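Local coordinates for BT_2262 (uncharacterised lipoprotein) (PDB 5FQ8) that is of unknown function but is probably a surface-exposed lipoprotein that joins an immunoglobulin-like beta domain to a C-terminal domain of a different family, at residues G[25-30]-G[83-88]; G[38-43]-G[69-74]. One frame throughout, in Å; residues are numbered along the deposited sequence.

Interaction 1 of 2, residues G[25-30]-G[83-88]; sequences IVLEKG and RTVYVA
Strands 25-27 and 83-87, within segments 25-30 and 83-88, run parallel, their axes 4.6 Å apart at closest approach and their directions 24° apart. Parallel pairing is evident from the hydrogen bonds: Ile25 bonds to Thr84 and Tyr86, Leu27 to Tyr86 and Ala88. The straightest of the four, 171° at the hydrogen, joins Leu27 N to Tyr86 O at 2.8 Å, nearly along the C=O axis. On one face, Val26 crosses Tyr86 obliquely, its CG2 resting in the crook that CB and CD1 of Tyr86 form around CG, with CB 3.9 Å away. Because CG of Tyr86 lies beside its backbone N (chi1 -55°), the ring brings CD1 against Ile25 O, which sits at the ring edge, 3.4 Å from that carbon. The other face carries Ile25, Leu27, Val85 and Val87; here the fit is partly direct, Ile25 CB against Val85 CG2 at 4.3 Å, and partly diagonal. Leu27 CD1 points back along the strand, to CG1 of Val85 at 4.0 Å and not to the register partner Val87. Val87 CG1 instead fits against the main chain beyond the strand end, 3.9 Å from Lys29 CA. Within this chain, strand 24-27 is outermost in its sheet and strand 78-87 is flanked on its other side by strand 63-72; Phe33 touches Leu27 and Val85 on one face, Val122 of strand 120-125 touches Val26 and Tyr86 on the other.

Interaction 2 of 2, residues G[38-43]-G[69-74]; sequences YYAEMN and YAAYNE
This contact spans the two layers of the immunoglobulin-like beta sandwich: strand 38-42 belongs to a three-stranded sheet, strand 63-72 to a four-stranded one, and they meet through side chains, with no hydrogen bond between the segments. Their end-to-end directions differ by 11°, and Ala40 CA lies 7.1 Å from Ala71 CA, a spacing consistent with two methyl groups meeting tip to tip, CB of Ala40 to CB of Ala71 at 4.2 Å. The well-packed end holds Tyr38 and Tyr69. Tyr38 has CG in the crowded position between backbone N and carbonyl carbon (chi1 49°), which lays its CD2-CE2 bond against the CD2-CE2 bond of Tyr69, CD2 of Tyr38 being 3.7 Å from CE2 of Tyr69. The ring planes stand 57° apart, an oblique pairing. Phe81 stacks on Tyr69 and also touches Tyr38, while Ile53 touches both tyrosines. An alanine in place of Tyr38 would probably leave this end of the interlayer packing less well filled, since the ring contacts with Tyr69, Phe81 and Ile53 would be lost. The opposite end is looser and nearer solvent: Glu74 is exposed where Tyr69 is buried, and Met42 SD comes no nearer than 4.2 Å to Asn73 ND2. The Met42 chain is extended through chi1 and chi2 and turns at chi3, bringing CE to within 4.0 Å of Glu74 OE1.

From the N terminus, strand 10-19 is followed by strand 24-27 and, after a loop, by strand 38-42, which pairs with 10-19 in the other sheet. Strand 63-72 then passes across from 38-42, closing a 25-residue loop at interaction 2. After the next turn, strand 78-87 runs back alongside 63-72 and pairs with 24-27 at interaction 1, closing a 52-residue loop within which interaction 2 is nested. Interaction 1 adds a strand outermost within this chain to one sheet; interaction 2 joins that sheet to its facing one. Although their centres are 26 Å apart, Arg83 NH1 and Tyr69 OH share a weak hydrogen bond, and Glu35 salt-bridges Arg83 through OE2 and hydrogen-bonds Tyr69 OH through OE1.

Interaction 1 of 2, residues G[25-30]-G[83-88]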
loop_
_atom_site.group_PDB
_atom_site.type_symbol
_atom_site.label_atom_id
_atom_site.label_comp_id
_atom_site.label_asym_id
_atom_site.label_seq_id
_atom_site.Cartn_x
_atom_site.Cartn_y
_atom_site.Cartn_z
ATOM N N ILE G 25 -52.660 -36.708 14.862
ATOM C CA ILE G 25 -53.800 -36.580 15.757
ATOM C C ILE G 25 -54.374 -37.964 16.002
ATOM O O ILE G 25 -54.498 -38.768 15.072
ATOM C CB ILE G 25 -54.872 -35.647 15.167
ATOM C CG1 ILE G 25 -54.382 -34.204 15.185
ATOM C CG2 ILE G 25 -56.183 -35.799 15.905
ATOM C CD1 ILE G 25 -55.413 -33.229 14.719
ATOM N N VAL G 26 -54.722 -38.250 17.247
ATOM C CA VAL G 26 -55.301 -39.535 17.601
ATOM C C VAL G 26 -56.649 -39.285 18.249
ATOM O O VAL G 26 -56.732 -38.621 19.287
ATOM C CB VAL G 26 -54.381 -40.339 18.527
ATOM C CG1 VAL G 26 -55.082 -41.595 18.970
ATOM C CG2 VAL G 26 -53.098 -40.683 17.807
ATOM N N LEU G 27 -57.697 -39.812 17.631
ATOM C CA LEU G 27 -59.060 -39.657 18.108
ATOM C C LEU G 27 -59.655 -41.029 18.376
ATOM O O LEU G 27 -59.235 -42.028 17.791
ATOM C CB LEU G 27 -59.931 -38.919 17.090
ATOM C CG LEU G 27 -59.472 -37.605 16.469
ATOM C CD1 LEU G 27 -60.372 -37.294 15.303
ATOM C CD2 LEU G 27 -59.536 -36.497 17.477
ATOM N N GLU G 28 -60.644 -41.076 19.259
ATOM C CA GLU G 28 -61.308 -42.331 19.579
ATOM C C GLU G 28 -62.487 -42.555 18.644
ATOM O O GLU G 28 -63.072 -41.609 18.114
ATOM C CB GLU G 28 -61.784 -42.345 21.034
ATOM C CG GLU G 28 -60.678 -42.143 22.059
ATOM C CD GLU G 28 -61.107 -42.518 23.461
ATOM O OE1 GLU G 28 -61.968 -43.411 23.607
ATOM O OE2 GLU G 28 -60.584 -41.917 24.421
ATOM N N LYS G 29 -62.826 -43.823 18.442
ATOM C CA LYS G 29 -63.920 -44.166 17.544
ATOM C C LYS G 29 -65.184 -43.442 17.965
ATOM O O LYS G 29 -65.631 -43.563 19.108
ATOM C CB LYS G 29 -64.147 -45.673 17.538
ATOM C CG LYS G 29 -65.275 -46.130 16.624
ATOM C CD LYS G 29 -65.509 -47.630 16.756
ATOM C CE LYS G 29 -66.633 -48.123 15.862
ATOM N NZ LYS G 29 -67.603 -48.958 16.618
ATOM N N GLY G 30 -65.746 -42.670 17.045
ATOM C CA GLY G 30 -66.933 -41.894 17.294
ATOM C C GLY G 30 -66.670 -40.445 17.630
ATOM O O GLY G 30 -67.597 -39.632 17.572
ATOM N N ARG G 83 -51.265 -34.190 7.177
ATOM C CA ARG G 83 -51.764 -34.391 8.527
ATOM C C ARG G 83 -52.347 -35.791 8.614
ATOM O O ARG G 83 -53.185 -36.166 7.791
ATOM C CB ARG G 83 -52.809 -33.344 8.895
ATOM C CG ARG G 83 -53.209 -33.363 10.347
ATOM C CD ARG G 83 -54.216 -32.283 10.595
ATOM N NE ARG G 83 -53.584 -31.027 10.970
ATOM C CZ ARG G 83 -54.067 -29.834 10.646
ATOM N NH1 ARG G 83 -55.167 -29.744 9.921
ATOM N NH2 ARG G 83 -53.450 -28.739 11.036
ATOM N N THR G 84 -51.903 -36.557 9.608
ATOM C CA THR G 84 -52.285 -37.952 9.777
ATOM C C THR G 84 -53.180 -38.110 10.996
ATOM O O THR G 84 -52.803 -37.703 12.098
ATOM C CB THR G 84 -51.050 -38.828 9.937
ATOM O OG1 THR G 84 -50.123 -38.542 8.888
ATOM C CG2 THR G 84 -51.445 -40.279 9.875
ATOM N N VAL G 85 -54.346 -38.717 10.808
ATOM C CA VAL G 85 -55.326 -38.882 11.871
ATOM C C VAL G 85 -55.502 -40.365 12.141
ATOM O O VAL G 85 -55.742 -41.137 11.209
ATOM C CB VAL G 85 -56.670 -38.233 11.503
ATOM C CG1 VAL G 85 -57.704 -38.549 12.546
ATOM C CG2 VAL G 85 -56.504 -36.747 11.377
ATOM N N TYR G 86 -55.390 -40.755 13.410
ATOM C CA TYR G 86 -55.503 -42.141 13.843
ATOM C C TYR G 86 -56.753 -42.341 14.691
ATOM O O TYR G 86 -57.145 -41.467 15.466
ATOM C CB TYR G 86 -54.278 -42.569 14.651
ATOM C CG TYR G 86 -52.945 -42.366 13.972
ATOM C CD1 TYR G 86 -52.277 -41.154 14.062
ATOM C CD2 TYR G 86 -52.336 -43.398 13.274
ATOM C CE1 TYR G 86 -51.048 -40.967 13.460
ATOM C CE2 TYR G 86 -51.108 -43.221 12.670
ATOM C CZ TYR G 86 -50.470 -42.003 12.766
ATOM O OH TYR G 86 -49.250 -41.816 12.169
ATOM N N VAL G 87 -57.366 -43.516 14.561
ATOM C CA VAL G 87 -58.637 -43.823 15.209
ATOM C C VAL G 87 -58.471 -45.053 16.094
ATOM O O VAL G 87 -57.937 -46.075 15.647
ATOM C CB VAL G 87 -59.750 -44.047 14.171
ATOM C CG1 VAL G 87 -61.091 -44.122 14.855
ATOM C CG2 VAL G 87 -59.748 -42.936 13.168
ATOM N N ALA G 88 -58.961 -44.967 17.332
ATOM C CA ALA G 88 -58.834 -46.057 18.292
ATOM C C ALA G 88 -59.952 -47.079 18.105
ATOM O O ALA G 88 -60.733 -47.017 17.156
ATOM C CB ALA G 88 -58.815 -45.504 19.709
#

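Interaction 2 of 2, residues G[38-43]-G[69-74]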
loop_
_atom_site.group_PDB
_atom_site.type_symbol
_atom_site.label_atom_id
_atom_site.label_comp_id
_atom_site.label_asym_id
_atom_site.label_seq_id
_atom_site.Cartn_x
_atom_site.Cartn_y
_atom_site.Cartn_z
ATOM N N TYR G 38 -55.398 -23.968 8.962
ATOM C CA TYR G 38 -54.244 -23.733 8.103
ATOM C C TYR G 38 -54.367 -22.336 7.515
ATOM O O TYR G 38 -55.454 -21.753 7.483
ATOM C CB TYR G 38 -54.147 -24.776 6.991
ATOM C CG TYR G 38 -55.447 -24.969 6.265
ATOM C CD1 TYR G 38 -55.780 -24.180 5.185
ATOM C CD2 TYR G 38 -56.350 -25.933 6.676
ATOM C CE1 TYR G 38 -56.970 -24.346 4.537
ATOM C CE2 TYR G 38 -57.534 -26.106 6.033
ATOM C CZ TYR G 38 -57.842 -25.313 4.964
ATOM O OH TYR G 38 -59.037 -25.491 4.319
ATOM N N TYR G 39 -53.238 -21.809 7.048
ATOM C CA TYR G 39 -53.194 -20.491 6.431
ATOM C C TYR G 39 -52.389 -20.545 5.144
ATOM O O TYR G 39 -51.290 -21.102 5.117
ATOM C CB TYR G 39 -52.583 -19.456 7.382
ATOM C CG TYR G 39 -52.360 -18.117 6.731
ATOM C CD1 TYR G 39 -53.414 -17.249 6.520
ATOM C CD2 TYR G 39 -51.099 -17.730 6.317
ATOM C CE1 TYR G 39 -53.219 -16.030 5.919
ATOM C CE2 TYR G 39 -50.892 -16.513 5.716
ATOM C CZ TYR G 39 -51.956 -15.667 5.519
ATOM O OH TYR G 39 -51.753 -14.449 4.919
ATOM N N ALA G 40 -52.926 -19.948 4.086
ATOM C CA ALA G 40 -52.265 -19.937 2.788
ATOM C C ALA G 40 -52.226 -18.518 2.247
ATOM O O ALA G 40 -53.249 -17.831 2.212
ATOM C CB ALA G 40 -52.965 -20.860 1.788
ATOM N N GLU G 41 -51.050 -18.096 1.805
ATOM C CA GLU G 41 -50.823 -16.745 1.332
ATOM C C GLU G 41 -50.215 -16.785 -0.058
ATOM O O GLU G 41 -49.449 -17.694 -0.392
ATOM C CB GLU G 41 -49.887 -15.992 2.277
ATOM C CG GLU G 41 -49.948 -14.486 2.203
ATOM C CD GLU G 41 -48.944 -13.845 3.125
ATOM O OE1 GLU G 41 -47.732 -13.945 2.844
ATOM O OE2 GLU G 41 -49.365 -13.261 4.144
ATOM N N MET G 42 -50.546 -15.783 -0.866
ATOM C CA MET G 42 -49.914 -15.647 -2.172
ATOM C C MET G 42 -49.805 -14.173 -2.513
ATOM O O MET G 42 -50.821 -13.485 -2.630
ATOM C CB MET G 42 -50.689 -16.389 -3.246
ATOM C CG MET G 42 -50.077 -16.236 -4.607
ATOM S SD MET G 42 -51.060 -17.033 -5.863
ATOM C CE MET G 42 -52.575 -16.101 -5.792
ATOM N N ASN G 43 -48.570 -13.706 -2.674
ATOM C CA ASN G 43 -48.283 -12.298 -2.903
ATOM C C ASN G 43 -48.974 -11.414 -1.878
ATOM O O ASN G 43 -49.406 -10.307 -2.193
ATOM C CB ASN G 43 -48.668 -11.875 -4.317
ATOM C CG ASN G 43 -47.480 -11.401 -5.108
ATOM O OD1 ASN G 43 -46.462 -11.012 -4.535
ATOM N ND2 ASN G 43 -47.590 -11.429 -6.429
ATOM N N TYR G 69 -52.975 -31.555 2.374
ATOM C CA TYR G 69 -53.357 -30.165 2.185
ATOM C C TYR G 69 -52.465 -29.543 1.126
ATOM O O TYR G 69 -51.243 -29.719 1.158
ATOM C CB TYR G 69 -53.222 -29.378 3.487
ATOM C CG TYR G 69 -54.084 -29.833 4.625
ATOM C CD1 TYR G 69 -53.724 -30.919 5.401
ATOM C CD2 TYR G 69 -55.238 -29.150 4.960
ATOM C CE1 TYR G 69 -54.495 -31.321 6.456
ATOM C CE2 TYR G 69 -56.009 -29.549 6.013
ATOM C CZ TYR G 69 -55.633 -30.635 6.753
ATOM O OH TYR G 69 -56.411 -31.029 7.801
ATOM N N ALA G 70 -53.063 -28.801 0.204
ATOM C CA ALA G 70 -52.269 -28.195 -0.853
ATOM C C ALA G 70 -52.921 -26.914 -1.346
ATOM O O ALA G 70 -54.146 -26.783 -1.370
ATOM C CB ALA G 70 -52.070 -29.164 -2.020
ATOM N N ALA G 71 -52.085 -25.980 -1.745
ATOM C CA ALA G 71 -52.525 -24.748 -2.368
ATOM C C ALA G 71 -51.697 -24.547 -3.619
ATOM O O ALA G 71 -50.533 -24.944 -3.672
ATOM C CB ALA G 71 -52.372 -23.555 -1.436
ATOM N N TYR G 72 -52.295 -23.931 -4.627
ATOM C CA TYR G 72 -51.695 -23.923 -5.947
ATOM C C TYR G 72 -51.453 -22.511 -6.456
ATOM O O TYR G 72 -52.199 -21.577 -6.159
ATOM C CB TYR G 72 -52.557 -24.688 -6.936
ATOM C CG TYR G 72 -52.578 -26.183 -6.698
ATOM C CD1 TYR G 72 -51.540 -26.986 -7.146
ATOM C CD2 TYR G 72 -53.635 -26.789 -6.033
ATOM C CE1 TYR G 72 -51.549 -28.344 -6.938
ATOM C CE2 TYR G 72 -53.648 -28.147 -5.821
ATOM C CZ TYR G 72 -52.601 -28.920 -6.275
ATOM O OH TYR G 72 -52.600 -30.277 -6.072
ATOM N N ASN G 73 -50.381 -22.395 -7.229
ATOM C CA ASN G 73 -49.934 -21.176 -7.876
ATOM C C ASN G 73 -50.804 -20.878 -9.090
ATOM O O ASN G 73 -51.741 -21.606 -9.417
ATOM C CB ASN G 73 -48.480 -21.349 -8.296
ATOM C CG ASN G 73 -47.788 -20.058 -8.560
ATOM O OD1 ASN G 73 -47.201 -19.867 -9.614
ATOM N ND2 ASN G 73 -47.835 -19.159 -7.597
ATOM N N GLU G 74 -50.487 -19.788 -9.777
ATOM C CA GLU G 74 -51.141 -19.526 -11.051
ATOM C C GLU G 74 -50.506 -20.334 -12.167
ATOM O O GLU G 74 -51.187 -20.714 -13.122
ATOM C CB GLU G 74 -51.082 -18.038 -11.366
ATOM C CG GLU G 74 -52.418 -17.430 -11.660
ATOM C CD GLU G 74 -52.583 -16.092 -10.995
ATOM O OE1 GLU G 74 -52.911 -16.070 -9.791
ATOM O OE2 GLU G 74 -52.363 -15.063 -11.669
#